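PDB 3AQ2: 6b protein from Agrobacterium vitis, which probably acts as a toxin-like effector with an ADP-ribosylation fold that disturbs plant cell proliferation, apparently by interfering with host miRNA machinery. Local coordinates for residues Glu57-Asp71 against Ser129-Leu142. Numbering follows the deposited sequence.
Sequences EYLLSDQRLTYVYVD and STNGFFLAILMSQL
L138 packs into the turn between strands 58-60 and 66-70: its CD1 lies 3.8 Å from S61 CB, CD2 reaches the backbone oxygen of Q63, and CG meets L65 CD2. F34 of helix 20-38 also touches this leucine. M139 crosses T66 at about a right angle, with its CG 3.2 Å from T66 OG1; a bend at chi3 (-58°) brings CE to T66 CG2 at 3.6 Å. Beside the pair, a water bridges the two segments, accepting from M139 N and donating to R64 O. Farther along, Q141 folds its amide over one face of the Y58 ring, planes 22° apart. Its OE1 accepts an almost straight hydrogen bond from Y58 N (3.0 Å), while its NE2 is held by the D56 carbonyl, so both ends of the amide are fixed. S140 OG donates to E57 OE2 at 2.7 Å and closes an ST turn by accepting from L142 N. In the other direction, strands 66-70 and 133-137 pair antiparallel; Y67 turns its ring edge toward the face of F134 in an offset edge-to-face pair, centroids 5.7 Å apart. The pairing ends where G132 and F133 both face V70, a classic beta bulge at the start of strand 133-137 in the mixed sheet of this ADP-ribosylation fold.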
loop_
_atom_site.group_PDB
_atom_site.type_symbol
_atom_site.label_atom_id
_atom_site.label_comp_id
_atom_site.label_asym_id
_atom_site.label_seq_id
_atom_site.Cartn_x
_atom_site.Cartn_y
_atom_site.Cartn_z
ATOM N N GLU A 57 -8.535 -9.344 10.103
ATOM C CA GLU A 57 -7.357 -8.710 9.482
ATOM C C GLU A 57 -6.730 -7.679 10.417
ATOM O O GLU A 57 -7.435 -6.823 10.957
ATOM C CB GLU A 57 -7.720 -8.067 8.142
ATOM C CG GLU A 57 -6.491 -7.653 7.339
ATOM C CD GLU A 57 -6.787 -7.310 5.878
ATOM O OE1 GLU A 57 -7.972 -7.246 5.488
ATOM O OE2 GLU A 57 -5.809 -7.121 5.124
ATOM N N TYR A 58 -5.413 -7.756 10.607
ATOM C CA TYR A 58 -4.728 -6.814 11.494
ATOM C C TYR A 58 -3.426 -6.324 10.880
ATOM O O TYR A 58 -2.754 -7.073 10.169
ATOM C CB TYR A 58 -4.471 -7.447 12.872
ATOM C CG TYR A 58 -3.567 -8.666 12.834
ATOM C CD1 TYR A 58 -2.185 -8.519 12.849
ATOM C CD2 TYR A 58 -4.093 -9.960 12.799
ATOM C CE1 TYR A 58 -1.334 -9.619 12.815
ATOM C CE2 TYR A 58 -3.239 -11.081 12.761
ATOM C CZ TYR A 58 -1.862 -10.889 12.765
ATOM O OH TYR A 58 -0.981 -11.957 12.730
ATOM N N LEU A 59 -3.102 -5.059 11.125
ATOM C CA LEU A 59 -1.840 -4.493 10.671
ATOM C C LEU A 59 -0.772 -4.786 11.687
ATOM O O LEU A 59 -1.008 -4.710 12.896
ATOM C CB LEU A 59 -1.928 -2.970 10.497
ATOM C CG LEU A 59 -3.044 -2.374 9.645
ATOM C CD1 LEU A 59 -2.844 -0.867 9.536
ATOM C CD2 LEU A 59 -3.085 -3.005 8.272
ATOM N N LEU A 60 0.418 -5.071 11.163
ATOM C CA LEU A 60 1.619 -5.217 11.956
ATOM C C LEU A 60 2.391 -3.918 11.742
ATOM O O LEU A 60 2.937 -3.688 10.668
ATOM C CB LEU A 60 2.434 -6.426 11.463
ATOM C CG LEU A 60 1.794 -7.831 11.434
ATOM C CD1 LEU A 60 0.702 -7.951 10.383
ATOM C CD2 LEU A 60 2.855 -8.880 11.161
ATOM N N SER A 61 2.394 -3.050 12.745
ATOM C CA SER A 61 2.947 -1.708 12.563
ATOM C C SER A 61 4.425 -1.589 12.943
ATOM O O SER A 61 5.038 -0.543 12.715
ATOM C CB SER A 61 2.129 -0.693 13.347
ATOM O OG SER A 61 2.105 -1.046 14.709
ATOM N N ASP A 62 4.980 -2.657 13.519
ATOM C CA ASP A 62 6.427 -2.767 13.760
ATOM C C ASP A 62 7.149 -3.263 12.506
ATOM O O ASP A 62 7.918 -4.242 12.546
ATOM C CB ASP A 62 6.718 -3.735 14.902
ATOM C CG ASP A 62 6.410 -3.155 16.260
ATOM O OD1 ASP A 62 6.383 -1.910 16.401
ATOM O OD2 ASP A 62 6.210 -3.952 17.200
ATOM N N GLN A 63 6.886 -2.607 11.387
ATOM C CA GLN A 63 7.629 -2.874 10.171
ATOM C C GLN A 63 7.697 -1.580 9.392
ATOM O O GLN A 63 7.041 -0.606 9.758
ATOM C CB GLN A 63 6.977 -3.993 9.345
ATOM C CG GLN A 63 5.607 -3.647 8.762
ATOM C CD GLN A 63 4.969 -4.803 8.007
ATOM O OE1 GLN A 63 3.813 -5.164 8.270
ATOM N NE2 GLN A 63 5.714 -5.395 7.072
ATOM N N ARG A 64 8.511 -1.567 8.346
ATOM C CA ARG A 64 8.653 -0.388 7.507
ATOM C C ARG A 64 7.423 -0.235 6.624
ATOM O O ARG A 64 6.688 -1.199 6.384
ATOM C CB ARG A 64 9.915 -0.494 6.649
ATOM C CG ARG A 64 11.184 -0.561 7.470
ATOM C CD ARG A 64 12.415 -0.736 6.599
ATOM N NE ARG A 64 12.371 -1.988 5.847
ATOM C CZ ARG A 64 13.364 -2.441 5.086
ATOM N NH1 ARG A 64 14.497 -1.753 4.977
ATOM N NH2 ARG A 64 13.223 -3.588 4.441
ATOM N N LEU A 65 7.217 0.981 6.134
ATOM C CA LEU A 65 6.185 1.235 5.144
ATOM C C LEU A 65 6.456 0.474 3.854
ATOM O O LEU A 65 7.620 0.270 3.459
ATOM C CB LEU A 65 6.117 2.729 4.826
ATOM C CG LEU A 65 5.737 3.678 5.964
ATOM C CD1 LEU A 65 5.879 5.116 5.490
ATOM C CD2 LEU A 65 4.306 3.414 6.458
ATOM N N THR A 66 5.380 0.060 3.200
ATOM C CA THR A 66 5.449 -0.383 1.799
ATOM C C THR A 66 4.489 0.464 0.969
ATOM O O THR A 66 3.672 1.220 1.523
ATOM C CB THR A 66 5.182 -1.895 1.630
ATOM O OG1 THR A 66 3.930 -2.239 2.238
ATOM C CG2 THR A 66 6.317 -2.714 2.286
ATOM N N TYR A 67 4.580 0.326 -0.347
ATOM C CA TYR A 67 3.946 1.278 -1.265
ATOM C C TYR A 67 3.032 0.591 -2.256
ATOM O O TYR A 67 3.394 -0.438 -2.840
ATOM C CB TYR A 67 5.028 2.119 -1.977
ATOM C CG TYR A 67 5.908 2.812 -0.957
ATOM C CD1 TYR A 67 7.094 2.231 -0.506
ATOM C CD2 TYR A 67 5.516 4.026 -0.401
ATOM C CE1 TYR A 67 7.873 2.864 0.471
ATOM C CE2 TYR A 67 6.285 4.660 0.569
ATOM C CZ TYR A 67 7.453 4.076 1.000
ATOM O OH TYR A 67 8.223 4.716 1.952
ATOM N N VAL A 68 1.838 1.153 -2.421
ATOM C CA VAL A 68 0.912 0.706 -3.463
ATOM C C VAL A 68 0.808 1.870 -4.445
ATOM O O VAL A 68 0.323 2.943 -4.106
ATOM C CB VAL A 68 -0.481 0.300 -2.910
ATOM C CG1 VAL A 68 -1.428 -0.036 -4.049
ATOM C CG2 VAL A 68 -0.343 -0.897 -1.959
ATOM N N TYR A 69 1.311 1.648 -5.658
ATOM C CA TYR A 69 1.363 2.700 -6.666
ATOM C C TYR A 69 0.019 2.882 -7.371
ATOM O O TYR A 69 -0.677 1.904 -7.677
ATOM C CB TYR A 69 2.523 2.432 -7.635
ATOM C CG TYR A 69 3.841 2.609 -6.920
ATOM C CD1 TYR A 69 4.518 1.517 -6.353
ATOM C CD2 TYR A 69 4.369 3.888 -6.728
ATOM C CE1 TYR A 69 5.718 1.702 -5.659
ATOM C CE2 TYR A 69 5.569 4.080 -6.035
ATOM C CZ TYR A 69 6.235 2.995 -5.507
ATOM O OH TYR A 69 7.406 3.224 -4.816
ATOM N N VAL A 70 -0.355 4.143 -7.593
ATOM C CA VAL A 70 -1.694 4.487 -8.105
ATOM C C VAL A 70 -1.627 5.764 -8.959
ATOM O O VAL A 70 -0.597 6.445 -8.993
ATOM C CB VAL A 70 -2.716 4.714 -6.946
ATOM C CG1 VAL A 70 -2.901 3.449 -6.110
ATOM C CG2 VAL A 70 -2.268 5.874 -6.045
ATOM N N ASP A 71 -2.721 6.074 -9.647
ATOM C CA ASP A 71 -2.867 7.357 -10.340
ATOM C C ASP A 71 -3.380 8.426 -9.354
ATOM O O ASP A 71 -3.768 8.086 -8.231
ATOM C CB ASP A 71 -3.847 7.180 -11.482
ATOM C CG ASP A 71 -5.195 6.746 -10.990
ATOM O OD1 ASP A 71 -5.367 5.538 -10.716
ATOM O OD2 ASP A 71 -6.071 7.622 -10.852
ATOM N N SER A 129 1.092 6.536 -16.191
ATOM C CA SER A 129 0.147 7.415 -15.485
ATOM C C SER A 129 -0.520 6.657 -14.321
ATOM O O SER A 129 -0.940 7.258 -13.320
ATOM C CB SER A 129 -0.913 7.975 -16.435
ATOM O OG SER A 129 -1.791 6.951 -16.868
ATOM N N THR A 130 -0.573 5.330 -14.434
ATOM C CA THR A 130 -1.224 4.505 -13.415
ATOM C C THR A 130 -0.407 4.335 -12.124
ATOM O O THR A 130 -0.901 3.781 -11.138
ATOM C CB THR A 130 -1.550 3.107 -13.960
ATOM O OG1 THR A 130 -0.329 2.436 -14.282
ATOM C CG2 THR A 130 -2.432 3.203 -15.208
ATOM N N ASN A 131 0.846 4.795 -12.137
ATOM C CA ASN A 131 1.708 4.714 -10.952
ATOM C C ASN A 131 2.455 6.017 -10.630
ATOM O O ASN A 131 3.497 5.980 -9.976
ATOM C CB ASN A 131 2.674 3.518 -11.028
ATOM C CG ASN A 131 3.605 3.578 -12.237
ATOM O OD1 ASN A 131 3.239 3.130 -13.308
ATOM N ND2 ASN A 131 4.823 4.099 -12.048
ATOM N N GLY A 132 1.904 7.149 -11.078
ATOM C CA GLY A 132 2.516 8.459 -10.832
ATOM C C GLY A 132 2.413 8.924 -9.391
ATOM O O GLY A 132 3.085 9.882 -9.014
ATOM N N PHE A 133 1.539 8.274 -8.612
ATOM C CA PHE A 133 1.304 8.597 -7.201
ATOM C C PHE A 133 1.395 7.335 -6.351
ATOM O O PHE A 133 1.579 6.244 -6.887
ATOM C CB PHE A 133 -0.062 9.286 -7.039
ATOM C CG PHE A 133 -0.075 10.677 -7.600
ATOM C CD1 PHE A 133 -0.054 10.878 -8.981
ATOM C CD2 PHE A 133 -0.013 11.788 -6.756
ATOM C CE1 PHE A 133 0.003 12.177 -9.519
ATOM C CE2 PHE A 133 0.040 13.089 -7.286
ATOM C CZ PHE A 133 0.038 13.277 -8.672
ATOM N N PHE A 134 1.303 7.472 -5.034
ATOM C CA PHE A 134 1.409 6.281 -4.186
ATOM C C PHE A 134 0.579 6.403 -2.929
ATOM O O PHE A 134 0.287 7.505 -2.452
ATOM C CB PHE A 134 2.877 6.006 -3.793
ATOM C CG PHE A 134 3.473 7.057 -2.874
ATOM C CD1 PHE A 134 3.335 6.953 -1.480
ATOM C CD2 PHE A 134 4.161 8.153 -3.400
ATOM C CE1 PHE A 134 3.872 7.931 -0.614
ATOM C CE2 PHE A 134 4.715 9.138 -2.545
ATOM C CZ PHE A 134 4.569 9.034 -1.161
ATOM N N LEU A 135 0.235 5.237 -2.397
ATOM C CA LEU A 135 -0.312 5.080 -1.058
ATOM C C LEU A 135 0.766 4.374 -0.236
ATOM O O LEU A 135 1.280 3.334 -0.644
ATOM C CB LEU A 135 -1.577 4.207 -1.113
ATOM C CG LEU A 135 -2.700 4.732 -2.022
ATOM C CD1 LEU A 135 -3.798 3.688 -2.172
ATOM C CD2 LEU A 135 -3.242 6.035 -1.471
ATOM N N ALA A 136 1.130 4.950 0.901
ATOM C CA ALA A 136 2.067 4.312 1.822
ATOM C C ALA A 136 1.273 3.597 2.907
ATOM O O ALA A 136 0.397 4.193 3.552
ATOM C CB ALA A 136 3.017 5.356 2.409
ATOM N N ILE A 137 1.575 2.313 3.103
ATOM C CA ILE A 137 0.818 1.490 4.036
ATOM C C ILE A 137 1.712 0.679 4.952
ATOM O O ILE A 137 2.897 0.465 4.657
ATOM C CB ILE A 137 -0.119 0.487 3.298
ATOM C CG1 ILE A 137 0.696 -0.486 2.417
ATOM C CG2 ILE A 137 -1.237 1.236 2.528
ATOM C CD1 ILE A 137 -0.123 -1.713 1.977
ATOM N N LEU A 138 1.136 0.260 6.072
ATOM C CA LEU A 138 1.673 -0.844 6.850
ATOM C C LEU A 138 0.819 -2.057 6.503
ATOM O O LEU A 138 -0.420 -1.982 6.477
ATOM C CB LEU A 138 1.618 -0.522 8.342
ATOM C CG LEU A 138 2.646 0.551 8.712
ATOM C CD1 LEU A 138 2.282 1.200 10.031
ATOM C CD2 LEU A 138 4.066 -0.025 8.768
ATOM N N MET A 139 1.483 -3.162 6.173
ATOM C CA MET A 139 0.782 -4.344 5.671
ATOM C C MET A 139 0.190 -5.195 6.794
ATOM O O MET A 139 0.766 -5.312 7.887
ATOM C CB MET A 139 1.737 -5.205 4.844
ATOM C CG MET A 139 2.108 -4.547 3.529
ATOM S SD MET A 139 3.321 -5.510 2.610
ATOM C CE MET A 139 4.652 -5.566 3.807
ATOM N N SER A 140 -0.973 -5.772 6.502
ATOM C CA SER A 140 -1.624 -6.720 7.391
ATOM C C SER A 140 -0.988 -8.110 7.272
ATOM O O SER A 140 -0.109 -8.334 6.436
ATOM C CB SER A 140 -3.100 -6.820 7.028
ATOM O OG SER A 140 -3.231 -7.546 5.821
ATOM N N GLN A 141 -1.459 -9.051 8.083
ATOM C CA GLN A 141 -0.902 -10.400 8.048
ATOM C C GLN A 141 -1.302 -11.134 6.760
ATOM O O GLN A 141 -0.751 -12.192 6.452
ATOM C CB GLN A 141 -1.274 -11.203 9.302
ATOM C CG GLN A 141 -2.601 -11.974 9.220
ATOM C CD GLN A 141 -3.852 -11.121 9.476
ATOM O OE1 GLN A 141 -3.878 -9.912 9.238
ATOM N NE2 GLN A 141 -4.904 -11.778 9.943
ATOM N N LEU A 142 -2.242 -10.562 6.009
ATOM C CA LEU A 142 -2.692 -11.183 4.756
ATOM C C LEU A 142 -1.775 -10.894 3.571
ATOM O O LEU A 142 -1.959 -11.462 2.486
ATOM C CB LEU A 142 -4.136 -10.794 4.436
ATOM C CG LEU A 142 -5.173 -11.140 5.502
ATOM C CD1 LEU A 142 -6.530 -10.678 5.034
ATOM C CD2 LEU A 142 -5.198 -12.634 5.811
HETATM O O HOH W 1 4.272 -2.465 5.368
HETATM O O HOH W 2 -3.748 3.628 -11.379
#